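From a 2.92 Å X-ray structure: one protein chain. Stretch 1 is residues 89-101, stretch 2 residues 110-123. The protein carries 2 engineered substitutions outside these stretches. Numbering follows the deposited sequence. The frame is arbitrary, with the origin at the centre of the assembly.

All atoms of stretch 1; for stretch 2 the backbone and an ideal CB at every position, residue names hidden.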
# COMPACT_ATOMS: atom_id res chain seq x y z
N LEU B 89 -32.01 10.22 -14.25
CA LEU B 89 -33.31 10.11 -13.62
C LEU B 89 -33.63 11.30 -12.73
O LEU B 89 -34.80 11.65 -12.57
CB LEU B 89 -33.38 8.80 -12.82
CG LEU B 89 -34.74 8.37 -12.25
CD1 LEU B 89 -34.84 6.86 -12.23
CD2 LEU B 89 -34.93 8.91 -10.85
N LEU B 90 -32.61 11.93 -12.15
CA LEU B 90 -32.84 13.05 -11.24
C LEU B 90 -33.15 14.34 -12.00
O LEU B 90 -34.15 15.00 -11.72
CB LEU B 90 -31.62 13.25 -10.34
CG LEU B 90 -31.56 12.42 -9.05
CD1 LEU B 90 -30.19 12.57 -8.40
CD2 LEU B 90 -32.65 12.85 -8.08
N LEU B 91 -32.30 14.71 -12.96
CA LEU B 91 -32.45 16.01 -13.61
C LEU B 91 -33.79 16.16 -14.34
O LEU B 91 -34.40 17.23 -14.22
CB LEU B 91 -31.28 16.24 -14.58
CG LEU B 91 -29.96 16.70 -13.95
CD1 LEU B 91 -28.88 16.83 -15.01
CD2 LEU B 91 -30.12 18.02 -13.20
N PRO B 92 -34.28 15.17 -15.09
CA PRO B 92 -35.63 15.32 -15.66
C PRO B 92 -36.70 15.54 -14.60
O PRO B 92 -37.71 16.20 -14.88
CB PRO B 92 -35.84 14.00 -16.41
CG PRO B 92 -34.47 13.53 -16.73
CD PRO B 92 -33.63 13.94 -15.55
N LYS B 93 -36.51 15.00 -13.40
CA LYS B 93 -37.49 15.21 -12.33
C LYS B 93 -37.49 16.66 -11.87
O LYS B 93 -38.55 17.29 -11.77
CB LYS B 93 -37.20 14.26 -11.17
CG LYS B 93 -38.44 13.55 -10.63
CD LYS B 93 -38.08 12.40 -9.71
CE LYS B 93 -38.98 11.19 -9.94
NZ LYS B 93 -38.44 10.28 -10.98
N LEU B 94 -36.31 17.21 -11.58
CA LEU B 94 -36.22 18.62 -11.24
C LEU B 94 -36.80 19.49 -12.34
O LEU B 94 -37.45 20.51 -12.07
CB LEU B 94 -34.76 19.00 -10.97
CG LEU B 94 -34.50 20.48 -10.67
CD1 LEU B 94 -35.20 20.91 -9.39
CD2 LEU B 94 -33.01 20.75 -10.57
N ASP B 95 -36.57 19.11 -13.60
CA ASP B 95 -37.20 19.83 -14.71
C ASP B 95 -38.71 19.84 -14.57
O ASP B 95 -39.35 20.88 -14.77
CB ASP B 95 -36.79 19.19 -16.05
CG ASP B 95 -35.42 19.65 -16.53
OD1 ASP B 95 -34.86 20.58 -15.92
OD2 ASP B 95 -34.92 19.08 -17.52
N GLU B 96 -39.30 18.70 -14.22
CA GLU B 96 -40.74 18.65 -14.02
C GLU B 96 -41.17 19.52 -12.84
O GLU B 96 -42.30 20.01 -12.81
CB GLU B 96 -41.20 17.21 -13.82
CG GLU B 96 -42.69 16.99 -14.04
CD GLU B 96 -43.06 15.53 -14.11
OE1 GLU B 96 -42.60 14.76 -13.24
OE2 GLU B 96 -43.81 15.15 -15.03
N TRP B 97 -40.28 19.71 -11.86
CA TRP B 97 -40.61 20.56 -10.72
C TRP B 97 -40.63 22.03 -11.12
O TRP B 97 -41.57 22.76 -10.79
CB TRP B 97 -39.61 20.33 -9.59
CG TRP B 97 -40.00 21.01 -8.31
CD1 TRP B 97 -40.63 20.44 -7.24
CD2 TRP B 97 -39.79 22.39 -7.97
NE1 TRP B 97 -40.83 21.38 -6.26
CE2 TRP B 97 -40.32 22.58 -6.68
CE3 TRP B 97 -39.22 23.48 -8.63
CZ2 TRP B 97 -40.29 23.82 -6.03
CZ3 TRP B 97 -39.19 24.70 -7.99
CH2 TRP B 97 -39.72 24.86 -6.70
N LYS B 98 -39.60 22.48 -11.84
CA LYS B 98 -39.57 23.86 -12.31
C LYS B 98 -40.81 24.18 -13.12
O LYS B 98 -41.40 25.26 -12.97
CB LYS B 98 -38.30 24.10 -13.13
CG LYS B 98 -37.02 24.06 -12.32
CD LYS B 98 -35.80 24.11 -13.23
CE LYS B 98 -34.50 24.14 -12.43
NZ LYS B 98 -33.30 24.02 -13.31
N VAL B 99 -41.23 23.26 -13.99
CA VAL B 99 -42.44 23.47 -14.78
C VAL B 99 -43.65 23.57 -13.86
O VAL B 99 -44.41 24.54 -13.91
CB VAL B 99 -42.61 22.34 -15.81
CG1 VAL B 99 -43.97 22.41 -16.49
CG2 VAL B 99 -41.50 22.40 -16.84
N GLN B 100 -43.84 22.56 -13.01
CA GLN B 100 -45.01 22.53 -12.13
C GLN B 100 -45.04 23.73 -11.20
O GLN B 100 -46.13 24.20 -10.83
CB GLN B 100 -45.03 21.23 -11.33
CG GLN B 100 -46.37 20.90 -10.72
CD GLN B 100 -46.45 19.47 -10.24
OE1 GLN B 100 -45.44 18.78 -10.13
NE2 GLN B 100 -47.67 19.00 -9.96
N GLN B 101 -43.88 24.25 -10.80
CA GLN B 101 -43.83 25.46 -10.00
C GLN B 101 -44.26 26.67 -10.82
O GLN B 101 -45.08 27.48 -10.37
CB GLN B 101 -42.42 25.66 -9.44
CG GLN B 101 -42.27 26.87 -8.52
CD GLN B 101 -42.98 26.69 -7.19
OE1 GLN B 101 -43.54 25.63 -6.91
NE2 GLN B 101 -42.94 27.72 -6.36
N UNK B 110 -49.64 23.17 -6.24
CA UNK B 110 -48.21 23.09 -5.99
C UNK B 110 -47.67 21.71 -6.30
O UNK B 110 -48.41 20.72 -6.26
CB UNK B 110 -47.90 23.46 -4.54
N UNK B 111 -46.38 21.59 -6.63
CA UNK B 111 -45.81 20.27 -6.89
C UNK B 111 -45.75 19.43 -5.62
O UNK B 111 -45.48 19.95 -4.52
CB UNK B 111 -44.41 20.41 -7.49
N UNK B 112 -45.99 18.13 -5.77
CA UNK B 112 -46.06 17.25 -4.60
C UNK B 112 -44.69 17.08 -3.96
O UNK B 112 -44.59 17.00 -2.73
CB UNK B 112 -46.63 15.88 -4.99
N UNK B 113 -43.64 17.02 -4.76
CA UNK B 113 -42.29 16.79 -4.26
C UNK B 113 -41.64 18.11 -3.88
O UNK B 113 -41.64 19.06 -4.67
CB UNK B 113 -41.44 16.06 -5.30
N UNK B 114 -41.10 18.17 -2.66
CA UNK B 114 -40.44 19.38 -2.18
C UNK B 114 -39.11 19.59 -2.90
O UNK B 114 -38.43 18.64 -3.27
CB UNK B 114 -40.22 19.31 -0.67
N UNK B 115 -38.75 20.86 -3.08
CA UNK B 115 -37.46 21.17 -3.68
C UNK B 115 -36.32 20.89 -2.72
O UNK B 115 -35.19 20.63 -3.15
CB UNK B 115 -37.42 22.63 -4.13
N UNK B 116 -36.59 20.93 -1.41
CA UNK B 116 -35.56 20.63 -0.43
C UNK B 116 -35.03 19.21 -0.60
O UNK B 116 -33.82 18.96 -0.47
CB UNK B 116 -36.11 20.82 0.99
N UNK B 117 -35.92 18.26 -0.92
CA UNK B 117 -35.48 16.88 -1.08
C UNK B 117 -34.74 16.68 -2.39
O UNK B 117 -33.78 15.91 -2.46
CB UNK B 117 -36.68 15.93 -1.01
N UNK B 118 -35.16 17.38 -3.45
CA UNK B 118 -34.47 17.28 -4.73
C UNK B 118 -33.04 17.80 -4.62
O UNK B 118 -32.10 17.16 -5.09
CB UNK B 118 -35.23 18.05 -5.81
N UNK B 119 -32.87 18.97 -3.99
CA UNK B 119 -31.54 19.55 -3.88
C UNK B 119 -30.59 18.64 -3.11
O UNK B 119 -29.40 18.54 -3.43
CB UNK B 119 -31.62 20.92 -3.20
N UNK B 120 -31.10 17.96 -2.08
CA UNK B 120 -30.27 17.01 -1.34
C UNK B 120 -29.82 15.86 -2.24
O UNK B 120 -28.66 15.43 -2.18
CB UNK B 120 -31.03 16.47 -0.13
N UNK B 121 -30.73 15.36 -3.08
CA UNK B 121 -30.38 14.26 -3.97
C UNK B 121 -29.35 14.69 -5.00
O UNK B 121 -28.41 13.94 -5.29
CB UNK B 121 -31.63 13.72 -4.67
N UNK B 122 -29.51 15.89 -5.57
CA UNK B 122 -28.53 16.38 -6.53
C UNK B 122 -27.19 16.68 -5.87
O UNK B 122 -26.14 16.54 -6.51
CB UNK B 122 -29.06 17.63 -7.23
N UNK B 123 -27.21 17.11 -4.61
CA UNK B 123 -25.96 17.35 -3.89
C UNK B 123 -25.28 16.03 -3.52
O UNK B 123 -24.06 15.90 -3.65
CB UNK B 123 -26.22 18.18 -2.63

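Stretch 1 is a helix that offers Leu90, Leu94, Trp97 and Gln100 to its neighbour. Stretch 2 enters as a loop and becomes a helix running roughly antiparallel to it, at 154°.

Position 110 has phi/psi of -66/154, an extended backbone, and its CB points away. Many residues would suit, proline included. It is Pro110, with little contact.

Position 111 is also extended, at -68/143. Its CB points toward stretch 1, 3.8 Å from Trp97 CD1 and 3.3 Å from Gln100 OE1. A compact apolar side chain fits, and phi allows proline. It is Pro111. Its CG lies over one face of the Trp97 ring, 3.4 Å from Trp97 NE1.

Position 112 points away into space free of stretch 1. A polar residue would do; it is Glu112.

Position 113 points sideways, its CB 4.9 Å from Trp97 CD1. A medium or large apolar residue could border the indole. It is Leu113. Its backbone O lies at the edge of the Trp97 ring, 2.9 Å from Trp97 NE1.

Position 114 points away and directly precedes the helix. Ser, Thr, Asp or Asn are common there. It is Gln114, at the N-cap position.

Position 115 points toward stretch 1, its CB 3.6 Å from Trp97 CZ2. Leucine, isoleucine or methionine would suit. It is Leu115. Its CB makes a CH-pi contact over the ring face opposite Pro111, and its CD1 reaches Leu94 CD1 at 3.6 Å.

Positions 116 and 117 are out of reach, so polar residues are suitable. They are Glu116 and Gln117.

Position 118 points toward stretch 1, with CB 4.6 Å from Leu94 CD1. A branched apolar chain could fill the space between Leu94 and Trp97. It is Leu118; its CD1 lies 3.9 Å from Trp97 CD1 and 4.2 Å from Leu94 CD1.

Positions 119 and 120 meet nothing of stretch 1. Polar residues fit; they are Glu119 and Gln120.

Position 121 points toward stretch 1, its CB 3.7 Å from Leu90 CD2. Apolar residues, aliphatic or aromatic, are favoured. It is Trp121, whose CB makes that contact.

Position 122 points sideways, with CB 5.3 Å from Leu90 CD1. A longer apolar chain could turn inward. It is Leu122, whose CD1 is 3.9 Å from Leu90 CD2 and whose CD2 is 3.6 Å from Leu94 CD2.

Position 123 is out of reach and tolerant. It is Thr123, whose OG1 donates a hydrogen bond to Glu119 O at 2.6 Å.

Stretch 2, residues 110-123: PPELQLEQLEQWLT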
# COMPACT_ATOMS: atom_id res chain seq x y z
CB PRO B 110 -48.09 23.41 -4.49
CG PRO B 110 -49.42 23.03 -3.92
CD PRO B 110 -50.42 23.32 -5.00
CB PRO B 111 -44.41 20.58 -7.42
CG PRO B 111 -44.09 21.93 -6.89
CD PRO B 111 -45.40 22.67 -6.83
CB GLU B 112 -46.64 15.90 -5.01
CG GLU B 112 -47.12 15.06 -3.83
CD GLU B 112 -47.58 13.67 -4.25
OE1 GLU B 112 -47.03 13.13 -5.23
OE2 GLU B 112 -48.50 13.13 -3.60
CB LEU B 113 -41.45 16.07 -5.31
CG LEU B 113 -40.41 15.07 -4.78
CD1 LEU B 113 -39.89 14.19 -5.91
CD2 LEU B 113 -39.26 15.80 -4.11
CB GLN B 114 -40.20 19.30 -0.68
CG GLN B 114 -41.42 18.92 0.14
CD GLN B 114 -41.12 18.82 1.63
OE1 GLN B 114 -40.14 19.40 2.11
NE2 GLN B 114 -41.95 18.09 2.35
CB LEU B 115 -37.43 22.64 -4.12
CG LEU B 115 -36.16 23.10 -4.84
CD1 LEU B 115 -35.99 22.38 -6.16
CD2 LEU B 115 -36.18 24.60 -5.04
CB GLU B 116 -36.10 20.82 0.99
CG GLU B 116 -36.56 22.25 1.29
CD GLU B 116 -37.23 22.37 2.64
OE1 GLU B 116 -37.09 21.45 3.47
OE2 GLU B 116 -37.92 23.40 2.87
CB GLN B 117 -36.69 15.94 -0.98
CG GLN B 117 -36.32 14.47 -0.89
CD GLN B 117 -37.49 13.60 -0.46
OE1 GLN B 117 -37.38 12.83 0.50
NE2 GLN B 117 -38.60 13.71 -1.17
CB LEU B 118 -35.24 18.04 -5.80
CG LEU B 118 -36.44 17.32 -6.40
CD1 LEU B 118 -37.42 18.31 -7.01
CD2 LEU B 118 -35.99 16.30 -7.44
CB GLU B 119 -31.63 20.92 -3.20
CG GLU B 119 -32.23 22.00 -4.08
CD GLU B 119 -32.43 23.31 -3.34
OE1 GLU B 119 -32.66 23.27 -2.11
OE2 GLU B 119 -32.35 24.38 -3.99
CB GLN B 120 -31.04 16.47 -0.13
CG GLN B 120 -31.34 17.52 0.93
CD GLN B 120 -32.30 17.02 1.99
OE1 GLN B 120 -33.33 17.63 2.26
NE2 GLN B 120 -31.95 15.89 2.62
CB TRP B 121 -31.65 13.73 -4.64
CG TRP B 121 -32.55 12.97 -3.71
CD1 TRP B 121 -32.21 12.37 -2.53
CD2 TRP B 121 -33.96 12.73 -3.88
NE1 TRP B 121 -33.30 11.77 -1.96
CE2 TRP B 121 -34.39 11.97 -2.77
CE3 TRP B 121 -34.89 13.07 -4.87
CZ2 TRP B 121 -35.71 11.56 -2.62
CZ3 TRP B 121 -36.20 12.66 -4.71
CH2 TRP B 121 -36.60 11.91 -3.60
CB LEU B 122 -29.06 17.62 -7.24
CG LEU B 122 -29.97 17.38 -8.45
CD1 LEU B 122 -31.14 16.48 -8.09
CD2 LEU B 122 -30.48 18.70 -8.99
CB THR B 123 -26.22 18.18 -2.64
OG1 THR B 123 -26.93 19.37 -3.00
CG2 THR B 123 -24.91 18.57 -1.97
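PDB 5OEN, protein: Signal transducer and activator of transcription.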